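Local coordinates for acetyltransferase PA1377 (PDB 2VI7), which probably transfers an acetyl group to an amino group of its substrate, as a member of the GCN5-related N-acetyltransferase (GNAT) family, at residues A[125-130]-A[136-141]. Numbering follows the deposited sequence.
With SO4 (sulfate ion), chain E.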
loop_
_atom_site.group_PDB
_atom_site.type_symbol
_atom_site.label_atom_id
_atom_site.label_comp_id
_atom_site.label_asym_id
_atom_site.label_seq_id
_atom_site.Cartn_x
_atom_site.Cartn_y
_atom_site.Cartn_z
ATOM N N LEU A 125 6.803 0.024 7.376
ATOM C CA LEU A 125 7.844 0.459 6.454
ATOM C C LEU A 125 8.378 -0.729 5.675
ATOM O O LEU A 125 8.096 -1.875 6.006
ATOM C CB LEU A 125 8.997 1.130 7.217
ATOM C CG LEU A 125 9.943 0.286 8.091
ATOM C CD1 LEU A 125 10.829 -0.597 7.233
ATOM C CD2 LEU A 125 10.812 1.221 8.914
ATOM N N THR A 126 9.132 -0.450 4.619
ATOM C CA THR A 126 9.748 -1.505 3.823
ATOM C C THR A 126 11.165 -1.000 3.651
ATOM O O THR A 126 11.395 0.200 3.622
ATOM C CB THR A 126 9.086 -1.685 2.422
ATOM O OG1 THR A 126 9.124 -0.446 1.707
ATOM C CG2 THR A 126 7.650 -2.173 2.552
ATOM N N VAL A 127 12.114 -1.916 3.573
ATOM C CA VAL A 127 13.514 -1.550 3.415
ATOM C C VAL A 127 14.193 -2.652 2.602
ATOM O O VAL A 127 13.876 -3.836 2.741
ATOM C CB VAL A 127 14.205 -1.358 4.826
ATOM C CG1 VAL A 127 13.954 -2.541 5.709
ATOM C CG2 VAL A 127 15.684 -1.233 4.688
ATOM N N TYR A 128 15.109 -2.269 1.724
ATOM C CA TYR A 128 15.811 -3.252 0.905
ATOM C C TYR A 128 16.584 -4.224 1.782
ATOM O O TYR A 128 17.292 -3.803 2.685
ATOM C CB TYR A 128 16.734 -2.521 -0.055
ATOM C CG TYR A 128 15.945 -1.743 -1.089
ATOM C CD1 TYR A 128 16.176 -0.388 -1.310
ATOM C CD2 TYR A 128 14.942 -2.368 -1.839
ATOM C CE1 TYR A 128 15.427 0.330 -2.256
ATOM C CE2 TYR A 128 14.186 -1.658 -2.780
ATOM C CZ TYR A 128 14.436 -0.311 -2.983
ATOM O OH TYR A 128 13.698 0.400 -3.909
ATOM N N THR A 129 16.449 -5.522 1.512
ATOM C CA THR A 129 17.103 -6.558 2.320
ATOM C C THR A 129 18.610 -6.446 2.531
ATOM O O THR A 129 19.138 -6.985 3.510
ATOM C CB THR A 129 16.833 -7.977 1.774
ATOM O OG1 THR A 129 17.352 -8.088 0.446
ATOM C CG2 THR A 129 15.360 -8.276 1.776
ATOM N N ASP A 130 19.308 -5.747 1.643
ATOM C CA ASP A 130 20.758 -5.614 1.775
ATOM C C ASP A 130 21.212 -4.258 2.317
ATOM O O ASP A 130 22.410 -3.962 2.327
ATOM C CB ASP A 130 21.426 -5.893 0.423
ATOM C CG ASP A 130 21.107 -4.836 -0.629
ATOM O OD1 ASP A 130 20.228 -3.980 -0.380
ATOM O OD2 ASP A 130 21.737 -4.866 -1.714
ATOM N N ALA A 136 19.415 -1.545 10.683
ATOM C CA ALA A 136 19.903 -1.359 12.040
ATOM C C ALA A 136 19.173 -0.184 12.673
ATOM O O ALA A 136 18.831 -0.223 13.854
ATOM C CB ALA A 136 21.417 -1.104 12.026
ATOM N N LEU A 137 18.934 0.855 11.876
ATOM C CA LEU A 137 18.234 2.047 12.345
ATOM C C LEU A 137 16.779 1.742 12.732
ATOM O O LEU A 137 16.326 2.114 13.815
ATOM C CB LEU A 137 18.266 3.140 11.267
ATOM C CG LEU A 137 17.419 4.389 11.550
ATOM C CD1 LEU A 137 17.959 5.100 12.766
ATOM C CD2 LEU A 137 17.445 5.325 10.361
ATOM N N TYR A 138 16.055 1.062 11.850
ATOM C CA TYR A 138 14.666 0.727 12.108
ATOM C C TYR A 138 14.550 -0.238 13.278
ATOM O O TYR A 138 13.614 -0.151 14.063
ATOM C CB TYR A 138 14.031 0.145 10.844
ATOM C CG TYR A 138 14.162 1.074 9.643
ATOM C CD1 TYR A 138 13.995 2.452 9.783
ATOM C CD2 TYR A 138 14.452 0.577 8.369
ATOM C CE1 TYR A 138 14.114 3.314 8.689
ATOM C CE2 TYR A 138 14.571 1.433 7.260
ATOM C CZ TYR A 138 14.403 2.801 7.432
ATOM O OH TYR A 138 14.537 3.661 6.362
ATOM N N ARG A 139 15.500 -1.157 13.399
ATOM C CA ARG A 139 15.492 -2.108 14.510
ATOM C C ARG A 139 15.768 -1.373 15.823
ATOM O O ARG A 139 15.226 -1.731 16.863
ATOM C CB ARG A 139 16.546 -3.195 14.297
ATOM C CG ARG A 139 16.122 -4.260 13.322
ATOM C CD ARG A 139 17.246 -5.229 13.042
ATOM N NE ARG A 139 16.786 -6.360 12.239
ATOM C CZ ARG A 139 17.597 -7.235 11.655
ATOM N NH1 ARG A 139 18.911 -7.110 11.776
ATOM N NH2 ARG A 139 17.099 -8.244 10.960
ATOM N N LYS A 140 16.619 -0.354 15.768
ATOM C CA LYS A 140 16.937 0.448 16.942
ATOM C C LYS A 140 15.656 1.078 17.496
ATOM O O LYS A 140 15.497 1.207 18.710
ATOM C CB LYS A 140 17.919 1.559 16.565
ATOM C CG LYS A 140 17.981 2.698 17.570
ATOM C CD LYS A 140 18.828 3.851 17.071
ATOM C CE LYS A 140 18.566 5.121 17.880
ATOM N NZ LYS A 140 18.714 4.925 19.357
ATOM N N PHE A 141 14.746 1.465 16.601
ATOM C CA PHE A 141 13.486 2.102 16.994
ATOM C C PHE A 141 12.295 1.177 17.220
ATOM O O PHE A 141 11.156 1.633 17.231
ATOM C CB PHE A 141 13.087 3.196 15.986
ATOM C CG PHE A 141 13.879 4.481 16.128
ATOM C CD1 PHE A 141 15.083 4.663 15.440
ATOM C CD2 PHE A 141 13.452 5.484 17.000
ATOM C CE1 PHE A 141 15.851 5.823 15.625
ATOM C CE2 PHE A 141 14.216 6.651 17.193
ATOM C CZ PHE A 141 15.415 6.820 16.507
HETATM S S SO4 E . 13.970 -8.596 13.220
HETATM O O1 SO4 E . 14.140 -7.569 12.178
HETATM O O2 SO4 E . 12.537 -8.780 13.523
HETATM O O3 SO4 E . 14.538 -9.888 12.755
HETATM O O4 SO4 E . 14.663 -8.111 14.419
#
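Sulfate O1 is gripped twice by the guanidinium of Arg139: NE donates to it at 2.9 Å with an N-H...O angle of 153°, and NH2 adds a weak, more bent bond. O1 lies at the guanidinium edge, in its plane, where both N-H groups can reach it. The ion, probably from the crystallisation liquor, is also bonded to Thr145 OG1. While Arg139 is exposed, the preceding residue, Tyr138, is buried and points toward strand 122-128, which it meets through carbon atoms alone. Leu125 CD2 sits over one face of the Tyr138 ring, 3.6 Å from the centroid and 18° off the ring normal, which meets the criteria for a CH-pi contact. The ring atom nearest to Leu125 CD2 is Tyr138 CG, at 3.4 Å. Leu125 reaches the face with CG placed between backbone N and carbonyl carbon (chi1 71°). In the GNAT fold, strand 122-128 and helix 132-140 are consecutive elements, and this contact packs the helix against the central sheet. Val127, two residues along the same strand, approaches the ring edge instead: CB lies 3.7 Å from Tyr138 CE2, and CG2 is in the ring plane. The buried phenol is satisfied by a hydrogen bond between Tyr138 OH and Val93 N of neighbouring strand 86-95, while Leu107 of helix 102-117 also packs against this tyrosine.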